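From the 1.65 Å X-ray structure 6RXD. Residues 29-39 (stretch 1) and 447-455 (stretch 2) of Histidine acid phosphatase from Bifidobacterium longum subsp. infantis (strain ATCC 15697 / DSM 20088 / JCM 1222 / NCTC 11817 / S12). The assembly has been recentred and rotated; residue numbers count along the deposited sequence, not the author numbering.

Stretch 1 29-39: KAPKGYGPIYT
Stretch 2 447-455: QWDVYARKG

Two antiparallel strands, one holding Gly 35 to Thr 39 and the other Gln 447 to Ala 452, pair along their edges, their axes at 130° and 4.2 Å apart at closest approach. Before the first strand, a type II turn from Pro 31 to Tyr 34 (Lys 32 -46/132, Gly 33 97/-11) closes through Tyr 34 N to Pro 31 O, 3.1 Å; the positive phi of Gly 33 would jam a CB against the preceding carbonyl.

Gly 35 and Ala 452 form a hydrogen-bonded pair: Gly 35 N to Ala 452 O is 2.9 Å, Ala 452 N to Gly 35 O 2.7 Å. Pro 36 lies opposite Tyr 451 (CA to CA 4.1 Å) and, as a proline, has no N-H to give. A bulge follows: Ile 37, at -126/-18, shifts the register by one, so Val 450 O accepts from both Ile 37 N (2.9 Å) and Tyr 38 N (3.2 Å), while Val 450 N reaches Tyr 38 O at 2.9 Å.

The Tyr 451 ring (chi1 -79°, chi2 -134°) fills the hollow between Ala 30 and Pro 36. Pro 36 CB covers one face, 4.0 Å from the Tyr 451 ring centroid; Ala 30 CB meets Tyr 451 CD1 at 3.4 Å, and Tyr 34 O lies at the ring edge. Water 1 links Ala 30 N to Tyr 451 OH, the latter bond weak.

The Tyr 34 ring (m, chi2 -104°) receives Arg 453 CB over its face, 3.7 Å from the centroid. Arg 453 then extends, all t, and water 3 joins its NH1 to Tyr 34 OH. Ile 37 (p, t) spans the gap between Val 450 and Ala 452: Ile 37 CD1 lies 3.9 Å from both Val 450 CG1 and Ala 452 CB, and Ile 37 CG2 is also 3.9 Å from Ala 452 CB. Beyond the bulge, Thr 39 OG1 (chi1 t) sits 2.9 Å from Asp 449 OD1 and 3.1 Å from Trp 448 O; water 4 bridges it to Gln 447 OE1.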

# COMPACT_ATOMS: atom_id res chain seq x y z
N LYS A 29 2.46 -27.34 6.94
CA LYS A 29 3.64 -28.03 6.42
C LYS A 29 3.34 -28.59 5.03
O LYS A 29 2.24 -29.06 4.76
CB LYS A 29 4.04 -29.18 7.36
CG LYS A 29 4.19 -28.77 8.82
CD LYS A 29 5.13 -27.58 8.97
CE LYS A 29 5.44 -27.29 10.43
NZ LYS A 29 6.29 -26.07 10.57
N ALA A 30 4.33 -28.55 4.15
CA ALA A 30 4.19 -29.16 2.84
C ALA A 30 4.02 -30.67 3.01
O ALA A 30 4.48 -31.24 4.00
CB ALA A 30 5.41 -28.85 1.98
N PRO A 31 3.34 -31.31 2.04
CA PRO A 31 3.13 -32.76 2.13
C PRO A 31 4.44 -33.54 2.18
O PRO A 31 5.49 -33.06 1.73
CB PRO A 31 2.37 -33.09 0.84
CG PRO A 31 2.50 -31.88 -0.04
CD PRO A 31 2.65 -30.72 0.89
N LYS A 32 4.37 -34.73 2.77
CA LYS A 32 5.53 -35.60 2.95
C LYS A 32 6.37 -35.74 1.68
O LYS A 32 5.84 -35.97 0.59
CB LYS A 32 5.06 -36.99 3.41
CG LYS A 32 6.17 -38.01 3.57
CD LYS A 32 5.63 -39.32 4.12
CE LYS A 32 6.76 -40.23 4.58
NZ LYS A 32 7.67 -39.51 5.52
N GLY A 33 7.68 -35.58 1.82
CA GLY A 33 8.59 -35.76 0.70
C GLY A 33 8.97 -34.47 -0.01
O GLY A 33 9.88 -34.46 -0.84
N TYR A 34 8.27 -33.39 0.31
CA TYR A 34 8.53 -32.09 -0.33
C TYR A 34 9.40 -31.19 0.54
O TYR A 34 9.15 -31.05 1.74
CB TYR A 34 7.20 -31.40 -0.70
CG TYR A 34 6.47 -32.09 -1.84
CD1 TYR A 34 6.47 -31.55 -3.12
CD2 TYR A 34 5.80 -33.30 -1.64
CE1 TYR A 34 5.81 -32.18 -4.17
CE2 TYR A 34 5.13 -33.94 -2.69
CZ TYR A 34 5.16 -33.37 -3.95
OH TYR A 34 4.51 -34.00 -5.00
N GLY A 35 10.42 -30.59 -0.06
CA GLY A 35 11.32 -29.68 0.63
C GLY A 35 11.39 -28.35 -0.09
O GLY A 35 11.08 -28.26 -1.29
N PRO A 36 11.81 -27.29 0.62
CA PRO A 36 11.78 -25.93 0.07
C PRO A 36 12.80 -25.72 -1.05
O PRO A 36 13.94 -26.17 -0.93
CB PRO A 36 12.17 -25.07 1.28
CG PRO A 36 12.99 -25.99 2.15
CD PRO A 36 12.33 -27.33 2.01
N ILE A 37 12.40 -25.05 -2.13
CA ILE A 37 13.34 -24.67 -3.19
C ILE A 37 13.35 -23.17 -3.54
O ILE A 37 14.29 -22.69 -4.16
CB ILE A 37 13.13 -25.46 -4.49
CG1 ILE A 37 11.71 -25.26 -5.02
CG2 ILE A 37 13.42 -26.95 -4.27
CD1 ILE A 37 11.55 -25.66 -6.49
N TYR A 38 12.30 -22.44 -3.16
CA TYR A 38 12.21 -21.04 -3.58
C TYR A 38 11.22 -20.29 -2.71
O TYR A 38 10.26 -20.89 -2.21
CB TYR A 38 11.80 -20.97 -5.06
CG TYR A 38 11.76 -19.57 -5.64
CD1 TYR A 38 12.94 -18.86 -5.90
CD2 TYR A 38 10.55 -18.95 -5.93
CE1 TYR A 38 12.90 -17.57 -6.43
CE2 TYR A 38 10.50 -17.67 -6.46
CZ TYR A 38 11.67 -16.98 -6.70
OH TYR A 38 11.59 -15.70 -7.22
N THR A 39 11.43 -19.00 -2.53
CA THR A 39 10.38 -18.16 -1.97
C THR A 39 10.41 -16.79 -2.62
O THR A 39 11.43 -16.39 -3.17
CB THR A 39 10.51 -18.03 -0.44
OG1 THR A 39 9.35 -17.37 0.09
CG2 THR A 39 11.77 -17.24 -0.05
N GLN A 447 3.36 -13.24 -0.37
CA GLN A 447 4.54 -14.11 -0.41
C GLN A 447 4.14 -15.49 -0.90
O GLN A 447 3.07 -16.00 -0.54
CB GLN A 447 5.16 -14.20 0.99
CG GLN A 447 5.63 -12.85 1.55
CD GLN A 447 6.39 -12.99 2.84
OE1 GLN A 447 7.25 -13.87 2.98
NE2 GLN A 447 6.09 -12.13 3.80
N TRP A 448 4.98 -16.11 -1.73
CA TRP A 448 4.73 -17.49 -2.15
C TRP A 448 5.91 -18.33 -1.73
O TRP A 448 7.06 -17.92 -1.93
CB TRP A 448 4.61 -17.60 -3.67
CG TRP A 448 3.38 -17.02 -4.29
CD1 TRP A 448 2.36 -16.35 -3.67
CD2 TRP A 448 3.05 -17.04 -5.68
NE1 TRP A 448 1.42 -15.96 -4.60
CE2 TRP A 448 1.83 -16.37 -5.84
CE3 TRP A 448 3.69 -17.58 -6.81
CZ2 TRP A 448 1.21 -16.21 -7.09
CZ3 TRP A 448 3.08 -17.42 -8.06
CH2 TRP A 448 1.86 -16.74 -8.18
N ASP A 449 5.63 -19.51 -1.19
CA ASP A 449 6.67 -20.50 -0.91
C ASP A 449 6.56 -21.65 -1.90
O ASP A 449 5.45 -22.09 -2.20
CB ASP A 449 6.50 -21.06 0.50
CG ASP A 449 6.64 -20.00 1.57
OD1 ASP A 449 7.42 -19.06 1.38
OD2 ASP A 449 5.94 -20.11 2.60
N VAL A 450 7.70 -22.14 -2.38
CA VAL A 450 7.69 -23.21 -3.37
C VAL A 450 8.54 -24.37 -2.88
O VAL A 450 9.70 -24.19 -2.51
CB VAL A 450 8.24 -22.73 -4.74
CG1 VAL A 450 8.13 -23.85 -5.78
CG2 VAL A 450 7.48 -21.50 -5.20
N TYR A 451 7.94 -25.56 -2.87
CA TYR A 451 8.64 -26.76 -2.43
C TYR A 451 8.67 -27.76 -3.58
O TYR A 451 7.89 -27.65 -4.54
CB TYR A 451 7.93 -27.39 -1.24
CG TYR A 451 8.16 -26.76 0.12
CD1 TYR A 451 8.45 -27.56 1.22
CD2 TYR A 451 8.08 -25.39 0.32
CE1 TYR A 451 8.63 -27.02 2.48
CE2 TYR A 451 8.28 -24.83 1.59
CZ TYR A 451 8.55 -25.65 2.66
OH TYR A 451 8.74 -25.12 3.91
N ALA A 452 9.56 -28.75 -3.50
CA ALA A 452 9.63 -29.76 -4.55
C ALA A 452 9.97 -31.10 -3.95
O ALA A 452 10.62 -31.18 -2.90
CB ALA A 452 10.68 -29.38 -5.60
N ARG A 453 9.51 -32.16 -4.61
CA ARG A 453 9.91 -33.51 -4.25
C ARG A 453 11.02 -33.93 -5.21
O ARG A 453 10.88 -33.79 -6.43
CB ARG A 453 8.72 -34.46 -4.36
CG ARG A 453 9.06 -35.92 -4.12
CD ARG A 453 7.84 -36.80 -4.19
NE ARG A 453 8.16 -38.20 -3.91
CZ ARG A 453 7.27 -39.18 -3.92
NH1 ARG A 453 6.00 -38.93 -4.21
NH2 ARG A 453 7.65 -40.43 -3.65
N LYS A 454 12.13 -34.42 -4.65
CA LYS A 454 13.31 -34.76 -5.44
C LYS A 454 13.19 -36.04 -6.26
O LYS A 454 12.45 -36.96 -5.90
CB LYS A 454 14.54 -34.87 -4.53
CG LYS A 454 15.33 -33.59 -4.38
CD LYS A 454 16.49 -33.76 -3.40
CE LYS A 454 17.47 -32.61 -3.50
NZ LYS A 454 18.12 -32.58 -4.84
N GLY A 455 13.92 -36.08 -7.37
CA GLY A 455 14.00 -37.29 -8.18
C GLY A 455 13.02 -37.35 -9.33
O GLY A 455 12.26 -36.42 -9.60
O HOH W 1 6.71 -26.95 5.22
O HOH W 2 12.36 -34.81 -1.91
O HOH W 3 4.07 -36.70 -4.92
O HOH W 4 9.41 -14.96 1.51